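Local coordinates for flagellar hook protein FlgE (Caulobacter crescentus CB15, PDB 5AY6) that builds the flagellar hook, which probably works as a universal joint between motor and filament, and is represented here by a 32 kDa fragment spanning its D2 and third domains, at residues Ser216-Ile220 and Thr231-Phe235; Pro240-Lys246 and Glu276-Ile281. All coordinates share one frame; numbering follows the deposited sequence.

Interaction 1: residues Ser216-Ile220 and Thr231-Phe235; sequences STGII and TGSLF
G218 and L234 bring their backbones to 4.0 Å between CA atoms, where a type II' turn from T231 to L234, closed by L234 N to T231 O at 3.0 Å, lies against the edge of the strand. G232 takes the positive phi that this turn wants at its second position. G218 sits so close that a CB there would run into L234 N. The direct hydrogen bond from side chain to backbone here is S216 OG to L234 O at 2.8 Å, arriving in the carbonyl plane with a C=O...OG angle of 148°. With OG turned between its own N and C (chi1 67°), S216 faces the end of the turn; an alanine here would probably leave the L234 carbonyl without this donor and the end of the turn less firmly tied to the strand. L234 spreads its two methyls along the strand, CD1 3.6 Å from S216 OG and CD2 3.8 Å from I220 CD1. Waters bridge the segments: one gives hydrogens to T217 O and S233 O, a second links T217 O to S233 OG, a third accepts from I219 N and S233 N. The turn follows strand 228-230, outermost in the five-stranded antiparallel sheet and next to strand 214-222, whose other edge pairs with strand 195-202; T231 packs on L283 of strand 277-291.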
# COMPACT_ATOMS: atom_id res chain seq x y z
N SER A 216 -11.81 -2.17 3.29
CA SER A 216 -10.99 -1.06 3.75
C SER A 216 -9.52 -1.32 3.47
O SER A 216 -9.12 -2.45 3.16
CB SER A 216 -11.19 -0.83 5.25
OG SER A 216 -10.67 -1.93 5.98
N THR A 217 -8.71 -0.28 3.56
CA THR A 217 -7.27 -0.41 3.35
C THR A 217 -6.53 0.36 4.42
O THR A 217 -7.09 1.26 5.05
CB THR A 217 -6.85 0.11 1.96
OG1 THR A 217 -6.96 1.53 1.92
CG2 THR A 217 -7.71 -0.49 0.86
N GLY A 218 -5.26 0.02 4.62
CA GLY A 218 -4.48 0.71 5.63
C GLY A 218 -3.04 0.24 5.67
O GLY A 218 -2.70 -0.84 5.20
N ILE A 219 -2.19 1.09 6.25
CA ILE A 219 -0.80 0.74 6.49
C ILE A 219 -0.64 0.28 7.93
O ILE A 219 -1.02 0.99 8.86
CB ILE A 219 0.13 1.93 6.20
CG1 ILE A 219 -0.06 2.40 4.76
CG2 ILE A 219 1.57 1.54 6.46
CD1 ILE A 219 0.79 3.60 4.38
N ILE A 220 -0.10 -0.92 8.11
CA ILE A 220 0.10 -1.48 9.44
C ILE A 220 1.57 -1.36 9.82
O ILE A 220 2.45 -1.62 9.00
CB ILE A 220 -0.36 -2.95 9.50
CG1 ILE A 220 -1.88 -3.04 9.30
CG2 ILE A 220 0.03 -3.59 10.82
CD1 ILE A 220 -2.41 -4.46 9.34
N THR A 231 -2.47 0.36 13.23
CA THR A 231 -3.13 -0.21 12.06
C THR A 231 -3.57 0.85 11.07
O THR A 231 -4.38 0.58 10.18
CB THR A 231 -4.36 -1.04 12.48
OG1 THR A 231 -5.26 -0.21 13.22
CG2 THR A 231 -3.94 -2.21 13.36
N GLY A 232 -3.03 2.06 11.21
CA GLY A 232 -3.36 3.15 10.31
C GLY A 232 -4.86 3.38 10.22
O GLY A 232 -5.55 3.39 11.23
N SER A 233 -5.36 3.51 9.00
CA SER A 233 -6.79 3.73 8.79
C SER A 233 -7.52 2.45 8.40
O SER A 233 -8.63 2.50 7.87
CB SER A 233 -7.01 4.78 7.72
OG SER A 233 -6.54 4.31 6.47
N LEU A 234 -6.90 1.30 8.65
CA LEU A 234 -7.48 0.02 8.26
C LEU A 234 -8.85 -0.17 8.91
O LEU A 234 -9.78 -0.69 8.29
CB LEU A 234 -6.55 -1.14 8.63
CG LEU A 234 -7.02 -2.54 8.22
CD1 LEU A 234 -7.23 -2.64 6.71
CD2 LEU A 234 -6.04 -3.59 8.71
N PHE A 235 -8.97 0.24 10.17
CA PHE A 235 -10.25 0.18 10.88
C PHE A 235 -10.78 1.59 11.13
O PHE A 235 -11.52 1.81 12.09
CB PHE A 235 -10.13 -0.58 12.20
CG PHE A 235 -9.55 -1.96 12.07
CD1 PHE A 235 -10.35 -3.03 11.69
CD2 PHE A 235 -8.21 -2.20 12.35
CE1 PHE A 235 -9.82 -4.30 11.57
CE2 PHE A 235 -7.68 -3.47 12.23
CZ PHE A 235 -8.48 -4.52 11.85
O HOH W 1 -8.85 3.45 5.37
O HOH W 2 -7.04 4.00 3.90
O HOH W 3 -3.17 3.91 6.85

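Interaction 2: residues Pro240-Lys246 and Glu276-Ile281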
# COMPACT_ATOMS: atom_id res chain seq x y z
N PRO A 240 -13.03 -0.25 20.18
CA PRO A 240 -11.98 -1.14 19.66
C PRO A 240 -12.04 -1.28 18.14
O PRO A 240 -13.06 -0.96 17.54
CB PRO A 240 -12.29 -2.47 20.33
CG PRO A 240 -13.76 -2.44 20.55
CD PRO A 240 -14.07 -1.01 20.90
N THR A 241 -10.94 -1.73 17.53
CA THR A 241 -10.87 -1.87 16.08
C THR A 241 -11.99 -2.75 15.57
O THR A 241 -12.16 -3.89 16.03
CB THR A 241 -9.52 -2.45 15.63
OG1 THR A 241 -9.26 -3.66 16.35
CG2 THR A 241 -8.40 -1.45 15.90
N ALA A 242 -12.76 -2.23 14.63
CA ALA A 242 -13.92 -2.95 14.12
C ALA A 242 -14.23 -2.53 12.68
O ALA A 242 -13.73 -1.53 12.19
CB ALA A 242 -15.12 -2.70 15.01
N ILE A 243 -15.05 -3.34 12.01
CA ILE A 243 -15.64 -2.94 10.74
C ILE A 243 -17.14 -3.11 10.83
O ILE A 243 -17.64 -3.91 11.62
CB ILE A 243 -15.11 -3.77 9.55
CG1 ILE A 243 -15.32 -5.27 9.81
CG2 ILE A 243 -13.64 -3.48 9.29
CD1 ILE A 243 -14.91 -6.15 8.66
N THR A 244 -17.87 -2.33 10.02
CA THR A 244 -19.31 -2.52 9.89
C THR A 244 -19.66 -2.72 8.42
O THR A 244 -19.35 -1.87 7.58
CB THR A 244 -20.12 -1.32 10.44
OG1 THR A 244 -19.84 -1.15 11.84
CG2 THR A 244 -21.61 -1.56 10.27
N ILE A 245 -20.29 -3.84 8.10
CA ILE A 245 -20.82 -4.08 6.77
C ILE A 245 -22.33 -3.87 6.84
O ILE A 245 -23.00 -4.50 7.65
CB ILE A 245 -20.49 -5.50 6.26
CG1 ILE A 245 -18.98 -5.72 6.27
CG2 ILE A 245 -21.05 -5.70 4.86
CD1 ILE A 245 -18.56 -7.11 5.83
N LYS A 246 -22.85 -2.97 6.01
CA LYS A 246 -24.26 -2.61 6.12
C LYS A 246 -25.16 -3.71 5.58
O LYS A 246 -24.72 -4.54 4.78
CB LYS A 246 -24.55 -1.30 5.39
CG LYS A 246 -23.64 -0.16 5.81
CD LYS A 246 -23.74 0.13 7.30
CE LYS A 246 -24.86 1.11 7.60
NZ LYS A 246 -24.90 1.48 9.05
N GLU A 276 -27.07 -6.05 8.80
CA GLU A 276 -25.86 -5.32 9.12
C GLU A 276 -24.99 -6.17 10.03
O GLU A 276 -25.49 -6.83 10.94
CB GLU A 276 -26.20 -3.99 9.78
CG GLU A 276 -25.01 -3.27 10.38
CD GLU A 276 -25.38 -1.89 10.89
OE1 GLU A 276 -26.02 -1.14 10.11
OE2 GLU A 276 -25.05 -1.56 12.04
N GLN A 277 -23.69 -6.16 9.77
CA GLN A 277 -22.76 -6.97 10.55
C GLN A 277 -21.58 -6.15 11.04
O GLN A 277 -20.61 -5.93 10.31
CB GLN A 277 -22.29 -8.17 9.73
CG GLN A 277 -21.48 -9.18 10.54
CD GLN A 277 -21.86 -10.62 10.24
OE1 GLN A 277 -22.56 -10.91 9.27
NE2 GLN A 277 -21.40 -11.54 11.09
N GLU A 278 -21.66 -5.71 12.29
CA GLU A 278 -20.56 -5.01 12.94
C GLU A 278 -19.69 -6.05 13.64
O GLU A 278 -20.18 -6.82 14.47
CB GLU A 278 -21.09 -3.98 13.93
CG GLU A 278 -20.02 -3.17 14.65
CD GLU A 278 -20.61 -2.14 15.60
OE1 GLU A 278 -21.85 -2.13 15.76
OE2 GLU A 278 -19.84 -1.36 16.19
N VAL A 279 -18.41 -6.08 13.29
CA VAL A 279 -17.49 -7.08 13.82
C VAL A 279 -16.23 -6.46 14.40
O VAL A 279 -15.47 -5.80 13.70
CB VAL A 279 -17.08 -8.11 12.75
CG1 VAL A 279 -16.41 -9.30 13.39
CG2 VAL A 279 -18.29 -8.56 11.95
N GLN A 280 -16.00 -6.68 15.69
CA GLN A 280 -14.73 -6.30 16.28
C GLN A 280 -13.64 -7.23 15.76
O GLN A 280 -13.81 -8.45 15.73
CB GLN A 280 -14.80 -6.37 17.81
CG GLN A 280 -13.46 -6.15 18.48
CD GLN A 280 -13.56 -6.04 19.98
OE1 GLN A 280 -14.65 -5.91 20.53
NE2 GLN A 280 -12.41 -6.08 20.65
N ILE A 281 -12.53 -6.66 15.33
CA ILE A 281 -11.41 -7.46 14.84
C ILE A 281 -10.19 -7.18 15.69
O ILE A 281 -9.56 -6.12 15.59
CB ILE A 281 -11.12 -7.18 13.36
CG1 ILE A 281 -12.35 -7.55 12.52
CG2 ILE A 281 -9.89 -7.96 12.90
CD1 ILE A 281 -12.24 -7.19 11.06
O HOH W 4 -9.99 -5.10 18.92
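I243 with V279 and I245 with Q277 form the firm part of this contact, the hydrogen-bonded pairs of antiparallel strands 242-245 and 277-281; the axes of these short segments approach to 4.6 Å, at 168°. V279 N meets I243 O nearly head-on at 2.8 Å, whereas I245 N, though its N-H points straight at Q277 O, comes from above that carbonyl's plane. On the buried face the ends of I243 and I281 meet, CD1 to CD1 at 3.7 Å; I243 CG1 stands between its N and C (chi1 55°), which carries the chain across to I281. Just before the strand, T241 takes I281 N on its O and gives OG1 to I281 O at 2.6 Å; the same hydroxyl accepts from a water that Q280 NE2 also holds. The face bearing A242, T244, E278 and Q280 is looser and more open to solvent. There T244 OG1 touches E278 CG at 3.5 Å, and the P240 ring crosses the Q280 side chain at about a right angle, resting CG 3.6 Å from OE1. At the far end K246 and E276 lie side by side in a salt bridge, NZ 3.0 Å from OE1 and above the carboxylate plane. Strand 242-245 is an outer strand of the mixed sheet; strand 277-291 next joins strand 6-12, Q280 bonding to V7 and to T5 just ahead of it, and V279 packs on L173 of strand 167-174.

Interaction 1 ends where interaction 2 is about to begin in the sequence, and their centres lie about 14 Å apart, both in the D2 part of the hook protein. F235 joins them. L234 CG lies above one face of the F235 ring, offset toward the rim, while F235 CD2 packs 3.5 Å from T241 CB and F235 CE1 3.6 Å from I281 CB; F235 CD1 reaches I243 CG2 at 4.1 Å. T238, in the short connection, ties the two ends together, its OG1 hydrogen-bonding to F235 O and to A242 N. The turn that flanks strand 214-222 thus leads through a short loop to strand 242-245, the outer strand of the mixed sheet, with an aromatic ring packed where the two meet.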